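Local atomic coordinates of alginate Lyase (Alteromonas sp., PDB entry 1J1T), a protein that probably cleaves alginate, a polymer of mannuronate and guluronate, by an eliminative lyase reaction, and binds a calcium ion. Residues 103-108 with 123-128. Residues are numbered along the deposited sequence; the frame is centred on the assembly and turned at random.
Sequences YVSDTD and DVYVRL. With CA (calcium ion), chain B; SO4 (sulfate ion), chain C.
Tyr103 and Tyr125 pack with their rings offset on one face of an antiparallel sheet in the concanavalin-like beta-sandwich, as a hydrogen-bonded pair between strands 98-105 and 121-129. Their backbones exchange two hydrogen bonds, the straighter from Tyr103 N to Tyr125 O (2.9 Å, 172° at the hydrogen). With CG of Tyr103 anti to its carbonyl carbon (chi1 -58°), the side chain passes over one face of the Tyr125 ring: Tyr103 CB makes a CH-pi contact 3.8 Å from the centroid. Tyr103 CG rests against Tyr125 CZ, Tyr103 CD1 lies nearest Tyr125 OH (3.7 Å), and Tyr103 CD2 comes within 3.4 Å of Tyr125 CE2. The rings, 10° from parallel, are slid apart and barely overlap. Tyr103 CE2 meets CD of Arg127, whose guanidinium pairs with Glu109 and Glu135. Tyr103 CE1 and CZ approach O1 and O3 of a sulfate, probably from the crystallisation liquor and also hydrogen-bonded to Lys85 NZ; Tyr103 OH donates to O3 (2.7 Å). Were Tyr103 replaced by an alanine, the Tyr125 face would probably lose its neighbouring ring and the sulfate its hydroxyl donor. Toward the calcium, Ser105 and Asp123 form the next hydrogen-bonded pair, and Asp106 OD1 binds the metal. A calcium-bound water is hydrogen-bonded to Asp123 OD2 (2.7 Å), whose carboxylate Asp114 N and Ser115 N also hold, while Ser105 OG sits in the plane of the Tyr125 ring, 3.5 Å from its CE1.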
ATOM      1  N   TYR A 103       0.385  -5.855   1.107  1.00  7.03           N
ATOM      2  CA  TYR A 103       0.238  -6.201  -0.298  1.00  5.73           C
ATOM      3  C   TYR A 103      -1.049  -6.928  -0.643  1.00  7.19           C
ATOM      4  O   TYR A 103      -1.681  -7.560   0.202  1.00  4.75           O
ATOM      5  CB  TYR A 103       1.362  -7.142  -0.730  1.00  5.83           C
ATOM      6  CG  TYR A 103       2.776  -6.651  -0.566  1.00  7.89           C
ATOM      7  CD1 TYR A 103       3.524  -6.255  -1.676  1.00  7.94           C
ATOM      8  CD2 TYR A 103       3.397  -6.651   0.683  1.00  8.14           C
ATOM      9  CE1 TYR A 103       4.860  -5.879  -1.549  1.00  7.72           C
ATOM     10  CE2 TYR A 103       4.734  -6.274   0.820  1.00  7.68           C
ATOM     11  CZ  TYR A 103       5.456  -5.893  -0.303  1.00  9.01           C
ATOM     12  OH  TYR A 103       6.780  -5.535  -0.182  1.00 13.59           O
ATOM     13  N   VAL A 104      -1.396  -6.842  -1.922  1.00  7.51           N
ATOM     14  CA  VAL A 104      -2.524  -7.546  -2.508  1.00  8.81           C
ATOM     15  C   VAL A 104      -1.848  -7.974  -3.808  1.00 10.28           C
ATOM     16  O   VAL A 104      -1.677  -7.163  -4.720  1.00  9.70           O
ATOM     17  CB  VAL A 104      -3.718  -6.624  -2.831  1.00  8.42           C
ATOM     18  CG1 VAL A 104      -4.822  -7.440  -3.491  1.00  7.96           C
ATOM     19  CG2 VAL A 104      -4.251  -5.977  -1.554  1.00 10.71           C
ATOM     20  N   SER A 105      -1.416  -9.231  -3.881  1.00 11.10           N
ATOM     21  CA  SER A 105      -0.722  -9.681  -5.078  1.00 11.57           C
ATOM     22  C   SER A 105      -1.067 -11.080  -5.554  1.00 11.22           C
ATOM     23  O   SER A 105      -1.386 -11.981  -4.771  1.00  9.35           O
ATOM     24  CB  SER A 105       0.794  -9.572  -4.883  1.00 14.83           C
ATOM     25  OG  SER A 105       1.316 -10.704  -4.225  1.00 16.11           O
ATOM     26  N   ASP A 106      -0.970 -11.240  -6.865  1.00  9.66           N
ATOM     27  CA  ASP A 106      -1.282 -12.480  -7.541  1.00 10.45           C
ATOM     28  C   ASP A 106      -0.006 -13.027  -8.178  1.00 10.33           C
ATOM     29  O   ASP A 106       0.055 -13.212  -9.391  1.00 10.36           O
ATOM     30  CB  ASP A 106      -2.360 -12.188  -8.594  1.00  9.15           C
ATOM     31  CG  ASP A 106      -2.835 -13.433  -9.318  1.00 11.98           C
ATOM     32  OD1 ASP A 106      -2.551 -14.534  -8.835  1.00 10.98           O
ATOM     33  OD2 ASP A 106      -3.504 -13.313 -10.367  1.00  9.29           O
ATOM     34  N   THR A 107       1.015 -13.269  -7.355  1.00  9.86           N
ATOM     35  CA  THR A 107       2.290 -13.789  -7.846  1.00 11.73           C
ATOM     36  C   THR A 107       2.578 -15.204  -7.351  1.00 13.90           C
ATOM     37  O   THR A 107       1.769 -15.816  -6.645  1.00 12.95           O
ATOM     38  CB  THR A 107       3.488 -12.910  -7.414  1.00 11.90           C
ATOM     39  OG1 THR A 107       3.771 -13.139  -6.027  1.00 10.25           O
ATOM     40  CG2 THR A 107       3.181 -11.431  -7.632  1.00 11.23           C
ATOM     41  N   ASP A 108       3.754 -15.700  -7.720  1.00 14.40           N
ATOM     42  CA  ASP A 108       4.195 -17.034  -7.347  1.00 16.72           C
ATOM     43  C   ASP A 108       5.083 -17.031  -6.101  1.00 15.70           C
ATOM     44  O   ASP A 108       5.638 -18.067  -5.740  1.00 14.94           O
ATOM     45  CB  ASP A 108       4.954 -17.672  -8.516  1.00 20.27           C
ATOM     46  CG  ASP A 108       4.563 -19.121  -8.745  1.00 25.18           C
ATOM     47  OD1 ASP A 108       3.369 -19.380  -9.008  1.00 24.78           O
ATOM     48  OD2 ASP A 108       5.449 -19.999  -8.664  1.00 30.74           O
ATOM     49  N   ASP A 123      -3.187 -12.820  -2.909  1.00  7.48           N
ATOM     50  CA  ASP A 123      -2.770 -13.040  -1.535  1.00  8.73           C
ATOM     51  C   ASP A 123      -2.709 -11.655  -0.899  1.00  8.46           C
ATOM     52  O   ASP A 123      -2.246 -10.702  -1.525  1.00  7.28           O
ATOM     53  CB  ASP A 123      -1.371 -13.655  -1.478  1.00  8.60           C
ATOM     54  CG  ASP A 123      -1.351 -15.107  -1.905  1.00 11.93           C
ATOM     55  OD1 ASP A 123      -2.020 -15.930  -1.244  1.00 11.36           O
ATOM     56  OD2 ASP A 123      -0.665 -15.420  -2.896  1.00  9.75           O
ATOM     57  N   VAL A 124      -3.195 -11.539   0.328  1.00  7.59           N
ATOM     58  CA  VAL A 124      -3.133 -10.271   1.042  1.00  7.78           C
ATOM     59  C   VAL A 124      -2.235 -10.585   2.221  1.00  8.06           C
ATOM     60  O   VAL A 124      -2.568 -11.426   3.057  1.00  8.55           O
ATOM     61  CB  VAL A 124      -4.509  -9.807   1.560  1.00  7.18           C
ATOM     62  CG1 VAL A 124      -4.347  -8.503   2.345  1.00  6.97           C
ATOM     63  CG2 VAL A 124      -5.466  -9.604   0.389  1.00  6.61           C
ATOM     64  N   TYR A 125      -1.084  -9.929   2.271  1.00  6.24           N
ATOM     65  CA  TYR A 125      -0.137 -10.182   3.335  1.00  6.24           C
ATOM     66  C   TYR A 125       0.587  -8.921   3.755  1.00  5.90           C
ATOM     67  O   TYR A 125       0.436  -7.869   3.133  1.00  6.10           O
ATOM     68  CB  TYR A 125       0.885 -11.231   2.890  1.00  5.67           C
ATOM     69  CG  TYR A 125       1.665 -10.868   1.642  1.00  7.08           C
ATOM     70  CD1 TYR A 125       1.135 -11.091   0.371  1.00  7.25           C
ATOM     71  CD2 TYR A 125       2.950 -10.326   1.734  1.00  7.12           C
ATOM     72  CE1 TYR A 125       1.873 -10.789  -0.783  1.00  8.50           C
ATOM     73  CE2 TYR A 125       3.692 -10.020   0.592  1.00  9.56           C
ATOM     74  CZ  TYR A 125       3.150 -10.257  -0.664  1.00  8.97           C
ATOM     75  OH  TYR A 125       3.896  -9.979  -1.793  1.00  8.69           O
ATOM     76  N   VAL A 126       1.381  -9.040   4.813  1.00  6.17           N
ATOM     77  CA  VAL A 126       2.138  -7.911   5.326  1.00  7.61           C
ATOM     78  C   VAL A 126       3.598  -8.264   5.568  1.00  7.34           C
ATOM     79  O   VAL A 126       3.928  -9.392   5.926  1.00  7.78           O
ATOM     80  CB  VAL A 126       1.540  -7.398   6.658  1.00  8.62           C
ATOM     81  CG1 VAL A 126       1.569  -8.500   7.702  1.00  9.85           C
ATOM     82  CG2 VAL A 126       2.324  -6.190   7.154  1.00  9.36           C
ATOM     83  N   ARG A 127       4.470  -7.289   5.347  1.00  6.14           N
ATOM     84  CA  ARG A 127       5.899  -7.446   5.590  1.00  7.61           C
ATOM     85  C   ARG A 127       6.253  -6.370   6.608  1.00  8.18           C
ATOM     86  O   ARG A 127       5.965  -5.190   6.396  1.00  7.75           O
ATOM     87  CB  ARG A 127       6.710  -7.216   4.310  1.00  9.61           C
ATOM     88  CG  ARG A 127       6.892  -8.451   3.442  1.00 10.79           C
ATOM     89  CD  ARG A 127       7.622  -8.115   2.145  1.00 11.19           C
ATOM     90  NE  ARG A 127       7.930  -9.320   1.380  1.00 12.47           N
ATOM     91  CZ  ARG A 127       8.916 -10.161   1.676  1.00 13.18           C
ATOM     92  NH1 ARG A 127       9.704  -9.925   2.716  1.00  9.89           N
ATOM     93  NH2 ARG A 127       9.097 -11.255   0.946  1.00 12.90           N
ATOM     94  N   LEU A 128       6.858  -6.783   7.716  1.00  7.27           N
ATOM     95  CA  LEU A 128       7.262  -5.865   8.773  1.00  7.48           C
ATOM     96  C   LEU A 128       8.758  -6.015   9.014  1.00  8.25           C
ATOM     97  O   LEU A 128       9.262  -7.128   9.130  1.00  9.61           O
ATOM     98  CB  LEU A 128       6.501  -6.179  10.065  1.00  6.49           C
ATOM     99  CG  LEU A 128       4.971  -6.077  10.001  1.00  7.61           C
ATOM    100  CD1 LEU A 128       4.382  -6.522  11.331  1.00  8.11           C
ATOM    101  CD2 LEU A 128       4.555  -4.638   9.676  1.00  8.06           C
TER
HETATM  102 CA    CA B 301      -2.610 -16.138  -6.914  1.00 15.05          CA
HETATM  103  S   SO4 C 302       8.939  -7.061  -2.737  1.00 50.50           S
HETATM  104  O1  SO4 C 302       7.709  -7.872  -2.809  1.00 46.89           O
HETATM  105  O2  SO4 C 302       9.516  -6.912  -4.087  1.00 49.22           O
HETATM  106  O3  SO4 C 302       8.616  -5.728  -2.191  1.00 50.11           O
HETATM  107  O4  SO4 C 302       9.918  -7.731  -1.856  1.00 50.13           O
HETATM  108  O   HOH W   1       1.389 -13.329  -4.268  1.00 10.04           O
HETATM  109  O   HOH W   2       4.740 -11.257  -4.400  1.00 14.57           O
HETATM  110  O   HOH W   3      -0.503 -15.386  -5.545  1.00  8.79           O